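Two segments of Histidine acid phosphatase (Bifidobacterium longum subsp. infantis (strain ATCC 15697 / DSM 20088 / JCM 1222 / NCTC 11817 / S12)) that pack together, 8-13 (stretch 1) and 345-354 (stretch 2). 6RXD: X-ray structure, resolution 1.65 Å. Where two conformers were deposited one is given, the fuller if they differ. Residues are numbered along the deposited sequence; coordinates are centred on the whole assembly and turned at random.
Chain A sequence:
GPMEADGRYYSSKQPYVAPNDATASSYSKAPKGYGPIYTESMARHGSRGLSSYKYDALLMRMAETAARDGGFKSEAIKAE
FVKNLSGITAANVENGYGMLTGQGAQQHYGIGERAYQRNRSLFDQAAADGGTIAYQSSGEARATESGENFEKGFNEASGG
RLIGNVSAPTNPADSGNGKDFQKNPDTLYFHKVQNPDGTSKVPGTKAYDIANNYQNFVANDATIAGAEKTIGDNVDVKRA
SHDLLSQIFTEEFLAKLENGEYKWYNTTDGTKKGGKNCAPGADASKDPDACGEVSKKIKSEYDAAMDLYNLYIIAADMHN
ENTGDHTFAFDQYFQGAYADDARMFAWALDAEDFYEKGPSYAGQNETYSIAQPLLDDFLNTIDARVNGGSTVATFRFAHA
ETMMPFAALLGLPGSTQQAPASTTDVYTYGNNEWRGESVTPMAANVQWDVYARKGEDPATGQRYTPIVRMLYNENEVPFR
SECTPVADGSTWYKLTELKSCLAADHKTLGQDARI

Stretch 1 8-13: RYYSSK
Stretch 2 345-354: FAWALDAEDF

Stretch 2 is one piece of a longer alpha helix, with phi/psi near -60/-40 throughout. Stretch 1 is an irregular loop that ends in a 3-10 segment at Ser12 and Lys13. Lys13 N donates a hydrogen bond to Tyr10 O at 3.0 Å and closes the turn. Tyr9 (51/55) and Ser11 (55/-147) both have positive phi. Tyr10 lies between them at -90/-5, and its side chain points away from the helix.

The contact is small, with 229 Å² buried in total. The register is set by Ser11 and Ala346, whose CA atoms are 5.3 Å apart. Both stretches run in the same general sense: Tyr9 and Ser11 lie near Ala346, and Ser12 lies further along, near Asp353.

The one hydrogen bond across the contact is from Ser11 OG to Asp350 OD1, 2.7 Å. Ser11 has chi1 t (178°) and its CA-to-CB bond points toward the helix. The CA-to-CB bond of Asp350 points sideways to the loop, but chi1 m (-84°) brings its carboxylate closer; chi2 (-9°) orients the two oxygens. OD2 of the same carboxylate is hydrogen-bonded elsewhere in the structure. Both residues are buried, and the bond pairs a short hydroxyl with a charged acceptor. Ser11 OG also lies 4.0 Å from Leu349 CB; Leu349 is m, t.

The side chain of Ala346 is a single methyl group, pointing toward the loop. Its CB is 4.1 Å from Tyr9 CB and 4.0 Å from Tyr9 O, and this small side chain lets the loop backbone come close. Tyr9 starts toward the helix, but chi1 m (-48°) leads the ring away, leaving CB to make the apolar contact; chi2 (-64°) sets the tilt of the ring plane.

Ser12 is p (66°) and Asp353 is m (-73°, chi2 -27°). Both point toward the opposite stretch, but Ser12 OG and Asp353 OD2 remain 4.0 Å apart, in contact without a hydrogen bond.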

ATOM      1  N   ARG A   8     -10.896   6.071  11.523  1.00 34.27           N
ATOM      2  CA  ARG A   8     -12.024   5.801  10.588  1.00 29.15           C
ATOM      3  C   ARG A   8     -11.956   6.382   9.177  1.00 17.15           C
ATOM      4  O   ARG A   8     -11.672   7.570   8.978  1.00 21.23           O
ATOM      5  CB  ARG A   8     -13.364   6.234  11.127  1.00 36.39           C
ATOM      6  CG  ARG A   8     -14.306   5.134  11.486  1.00 36.20           C
ATOM      7  CD  ARG A   8     -15.574   5.809  11.924  1.00 42.23           C
ATOM      8  NE  ARG A   8     -15.304   7.226  12.177  1.00 51.82           N
ATOM      9  CZ  ARG A   8     -15.050   7.741  13.379  1.00 59.94           C
ATOM     10  NH1 ARG A   8     -15.044   6.957  14.450  1.00 65.59           N
ATOM     11  NH2 ARG A   8     -14.800   9.036  13.510  1.00 56.49           N
ATOM     12  N   TYR A   9     -12.320   5.543   8.215  1.00 18.59           N
ATOM     13  CA  TYR A   9     -12.354   5.908   6.809  1.00 14.65           C
ATOM     14  C   TYR A   9     -11.065   6.546   6.343  1.00 13.58           C
ATOM     15  O   TYR A   9     -11.051   7.636   5.789  1.00 15.56           O
ATOM     16  CB  TYR A   9     -13.569   6.790   6.511  1.00 13.75           C
ATOM     17  CG  TYR A   9     -14.823   6.205   7.108  1.00 15.34           C
ATOM     18  CD1 TYR A   9     -15.311   4.981   6.674  1.00 16.68           C
ATOM     19  CD2 TYR A   9     -15.512   6.874   8.108  1.00 19.41           C
ATOM     20  CE1 TYR A   9     -16.463   4.433   7.235  1.00 22.33           C
ATOM     21  CE2 TYR A   9     -16.665   6.343   8.660  1.00 19.83           C
ATOM     22  CZ  TYR A   9     -17.133   5.124   8.219  1.00 26.07           C
ATOM     23  OH  TYR A   9     -18.279   4.598   8.775  1.00 31.69           O
ATOM     24  N   TYR A  10      -9.976   5.823   6.569  1.00 11.98           N
ATOM     25  CA  TYR A  10      -8.661   6.256   6.137  1.00 11.81           C
ATOM     26  C   TYR A  10      -8.307   5.783   4.735  1.00 13.21           C
ATOM     27  O   TYR A  10      -7.253   6.148   4.218  1.00 12.62           O
ATOM     28  CB  TYR A  10      -7.599   5.715   7.097  1.00 11.50           C
ATOM     29  CG  TYR A  10      -7.623   6.264   8.504  1.00 10.94           C
ATOM     30  CD1 TYR A  10      -7.350   5.425   9.586  1.00 14.99           C
ATOM     31  CD2 TYR A  10      -7.847   7.612   8.756  1.00 13.11           C
ATOM     32  CE1 TYR A  10      -7.329   5.909  10.888  1.00 17.08           C
ATOM     33  CE2 TYR A  10      -7.835   8.108  10.066  1.00 16.19           C
ATOM     34  CZ  TYR A  10      -7.567   7.249  11.115  1.00 18.51           C
ATOM     35  OH  TYR A  10      -7.538   7.726  12.411  1.00 19.06           O
ATOM     36  N   SER A  11      -9.164   4.960   4.118  1.00 11.29           N
ATOM     37  CA  SER A  11      -8.879   4.445   2.780  1.00 11.53           C
ATOM     38  C   SER A  11      -7.515   3.749   2.795  1.00 10.09           C
ATOM     39  O   SER A  11      -7.133   3.178   3.804  1.00 10.86           O
ATOM     40  CB  SER A  11      -8.948   5.581   1.742  1.00 12.46           C
ATOM     41  OG  SER A  11      -8.633   5.143   0.416  1.00 15.26           O
ATOM     42  N   SER A  12      -6.771   3.793   1.698  1.00  9.58           N
ATOM     43  CA  SER A  12      -5.481   3.090   1.657  1.00 11.05           C
ATOM     44  C   SER A  12      -4.373   3.775   2.483  1.00 14.70           C
ATOM     45  O   SER A  12      -3.219   3.360   2.440  1.00 12.76           O
ATOM     46  CB  SER A  12      -5.024   2.879   0.215  1.00 14.56           C
ATOM     47  OG  SER A  12      -4.747   4.127  -0.383  1.00 15.37           O
ATOM     48  N   LYS A  13      -4.728   4.810   3.240  1.00 12.17           N
ATOM     49  CA  LYS A  13      -3.808   5.385   4.226  1.00  9.80           C
ATOM     50  C   LYS A  13      -4.002   4.740   5.589  1.00 11.49           C
ATOM     51  O   LYS A  13      -3.366   5.131   6.553  1.00 11.78           O
ATOM     52  CB  LYS A  13      -4.010   6.904   4.355  1.00 13.76           C
ATOM     53  CG  LYS A  13      -3.112   7.762   3.485  1.00 23.59           C
ATOM     54  CD  LYS A  13      -3.200   7.425   2.021  1.00 24.58           C
ATOM     55  CE  LYS A  13      -2.420   8.459   1.202  1.00 26.72           C
ATOM     56  NZ  LYS A  13      -2.051   7.956  -0.139  1.00 28.79           N
ATOM     57  N   PHE A 345     -15.700  10.522   1.156  1.00 12.08           N
ATOM     58  CA  PHE A 345     -14.406  10.870   0.565  1.00 12.35           C
ATOM     59  C   PHE A 345     -13.541   9.631   0.366  1.00 14.33           C
ATOM     60  O   PHE A 345     -12.826   9.513  -0.634  1.00 12.69           O
ATOM     61  CB  PHE A 345     -13.677  11.891   1.444  1.00 12.61           C
ATOM     62  CG  PHE A 345     -14.489  13.128   1.726  1.00 16.38           C
ATOM     63  CD1 PHE A 345     -15.300  13.672   0.745  1.00 19.61           C
ATOM     64  CD2 PHE A 345     -14.473  13.719   2.984  1.00 17.55           C
ATOM     65  CE1 PHE A 345     -16.063  14.808   1.000  1.00 23.24           C
ATOM     66  CE2 PHE A 345     -15.245  14.851   3.251  1.00 18.85           C
ATOM     67  CZ  PHE A 345     -16.039  15.394   2.249  1.00 21.96           C
ATOM     68  N   ALA A 346     -13.612   8.710   1.324  1.00 11.48           N
ATOM     69  CA  ALA A 346     -12.926   7.430   1.193  1.00 11.46           C
ATOM     70  C   ALA A 346     -13.423   6.661  -0.018  1.00 13.57           C
ATOM     71  O   ALA A 346     -12.639   6.020  -0.709  1.00 13.43           O
ATOM     72  CB  ALA A 346     -13.103   6.587   2.461  1.00 14.97           C
ATOM     73  N   TRP A 347     -14.727   6.699  -0.264  1.00 10.56           N
ATOM     74  CA  TRP A 347     -15.248   6.015  -1.446  1.00 11.46           C
ATOM     75  C   TRP A 347     -14.713   6.660  -2.704  1.00 14.00           C
ATOM     76  O   TRP A 347     -14.318   5.965  -3.632  1.00 13.70           O
ATOM     77  CB  TRP A 347     -16.771   6.032  -1.466  1.00 10.99           C
ATOM     78  CG  TRP A 347     -17.334   5.645  -2.790  1.00 11.36           C
ATOM     79  CD1 TRP A 347     -17.320   4.397  -3.367  1.00 12.77           C
ATOM     80  CD2 TRP A 347     -18.028   6.500  -3.705  1.00 13.28           C
ATOM     81  NE1 TRP A 347     -17.947   4.440  -4.595  1.00 13.22           N
ATOM     82  CE2 TRP A 347     -18.391   5.718  -4.822  1.00 15.89           C
ATOM     83  CE3 TRP A 347     -18.355   7.858  -3.700  1.00 18.73           C
ATOM     84  CZ2 TRP A 347     -19.088   6.247  -5.915  1.00 17.88           C
ATOM     85  CZ3 TRP A 347     -19.043   8.387  -4.792  1.00 22.69           C
ATOM     86  CH2 TRP A 347     -19.401   7.582  -5.880  1.00 22.09           C
ATOM     87  N   ALA A 348     -14.711   7.989  -2.744  1.00 12.26           N
ATOM     88  CA  ALA A 348     -14.185   8.697  -3.907  1.00 14.53           C
ATOM     89  C   ALA A 348     -12.728   8.283  -4.190  1.00 13.74           C
ATOM     90  O   ALA A 348     -12.364   8.043  -5.344  1.00 17.49           O
ATOM     91  CB  ALA A 348     -14.297  10.206  -3.706  1.00 13.86           C
ATOM     92  N   LEU A 349     -11.902   8.183  -3.153  1.00 12.40           N
ATOM     93  CA  LEU A 349     -10.512   7.756  -3.356  1.00 14.00           C
ATOM     94  C   LEU A 349     -10.409   6.276  -3.733  1.00 14.26           C
ATOM     95  O   LEU A 349      -9.651   5.901  -4.647  1.00 13.09           O
ATOM     96  CB  LEU A 349      -9.654   8.033  -2.124  1.00 15.03           C
ATOM     97  CG  LEU A 349      -9.405   9.511  -1.819  1.00 20.16           C
ATOM     98  CD1 LEU A 349      -8.310   9.653  -0.758  1.00 18.82           C
ATOM     99  CD2 LEU A 349      -9.022  10.242  -3.092  1.00 23.22           C
ATOM    100  N   ASP A 350     -11.158   5.438  -3.023  1.00  9.86           N
ATOM    101  CA  ASP A 350     -11.103   4.006  -3.264  1.00  9.69           C
ATOM    102  C   ASP A 350     -11.560   3.699  -4.676  1.00 12.67           C
ATOM    103  O   ASP A 350     -11.018   2.817  -5.313  1.00 13.67           O
ATOM    104  CB  ASP A 350     -12.002   3.250  -2.288  1.00 10.67           C
ATOM    105  CG  ASP A 350     -11.338   2.979  -0.948  1.00 11.18           C
ATOM    106  OD1 ASP A 350     -10.118   3.220  -0.803  1.00 13.23           O
ATOM    107  OD2 ASP A 350     -12.048   2.490  -0.038  1.00 12.38           O
ATOM    108  N   ALA A 351     -12.575   4.414  -5.158  1.00 10.17           N
ATOM    109  CA  ALA A 351     -13.083   4.148  -6.503  1.00 12.15           C
ATOM    110  C   ALA A 351     -12.021   4.300  -7.591  1.00 13.47           C
ATOM    111  O   ALA A 351     -11.962   3.514  -8.546  1.00 12.35           O
ATOM    112  CB  ALA A 351     -14.272   5.045  -6.804  1.00 12.41           C
ATOM    113  N   GLU A 352     -11.185   5.316  -7.467  1.00 12.00           N
ATOM    114  CA  GLU A 352     -10.143   5.541  -8.460  0.55 14.80           C
ATOM    115  C   GLU A 352      -9.141   4.394  -8.450  1.00 14.20           C
ATOM    116  O   GLU A 352      -8.742   3.895  -9.502  1.00 15.38           O
ATOM    117  CB  GLU A 352      -9.419   6.858  -8.184  0.55 19.78           C
ATOM    118  CG  GLU A 352      -8.625   7.374  -9.356  0.55 23.90           C
ATOM    119  CD  GLU A 352      -9.024   8.783  -9.734  0.55 40.65           C
ATOM    120  OE1 GLU A 352      -9.862   8.944 -10.649  0.55 47.48           O
ATOM    121  OE2 GLU A 352      -8.506   9.729  -9.108  0.55 42.89           O
ATOM    122  N   ASP A 353      -8.738   3.979  -7.257  1.00 11.57           N
ATOM    123  CA  ASP A 353      -7.796   2.862  -7.145  1.00 10.66           C
ATOM    124  C   ASP A 353      -8.433   1.568  -7.638  1.00  9.65           C
ATOM    125  O   ASP A 353      -7.805   0.785  -8.349  1.00 12.38           O
ATOM    126  CB  ASP A 353      -7.336   2.691  -5.699  1.00 11.26           C
ATOM    127  CG  ASP A 353      -6.381   3.780  -5.254  1.00 21.95           C
ATOM    128  OD1 ASP A 353      -5.665   4.355  -6.105  1.00 23.29           O
ATOM    129  OD2 ASP A 353      -6.350   4.051  -4.038  1.00 20.34           O
ATOM    130  N   PHE A 354      -9.685   1.344  -7.245  1.00  9.72           N
ATOM    131  CA  PHE A 354     -10.400   0.140  -7.635  1.00 10.94           C
ATOM    132  C   PHE A 354     -10.446  -0.019  -9.152  1.00 11.28           C
ATOM    133  O   PHE A 354     -10.175  -1.103  -9.676  1.00 11.72           O
ATOM    134  CB  PHE A 354     -11.831   0.149  -7.062  1.00 12.83           C
ATOM    135  CG  PHE A 354     -12.667  -0.993  -7.540  1.00  9.73           C
ATOM    136  CD1 PHE A 354     -12.650  -2.209  -6.867  1.00 11.07           C
ATOM    137  CD2 PHE A 354     -13.450  -0.860  -8.685  1.00  9.09           C
ATOM    138  CE1 PHE A 354     -13.397  -3.282  -7.323  1.00 10.63           C
ATOM    139  CE2 PHE A 354     -14.210  -1.932  -9.151  1.00 12.92           C
ATOM    140  CZ  PHE A 354     -14.180  -3.143  -8.471  1.00 12.43           C
TER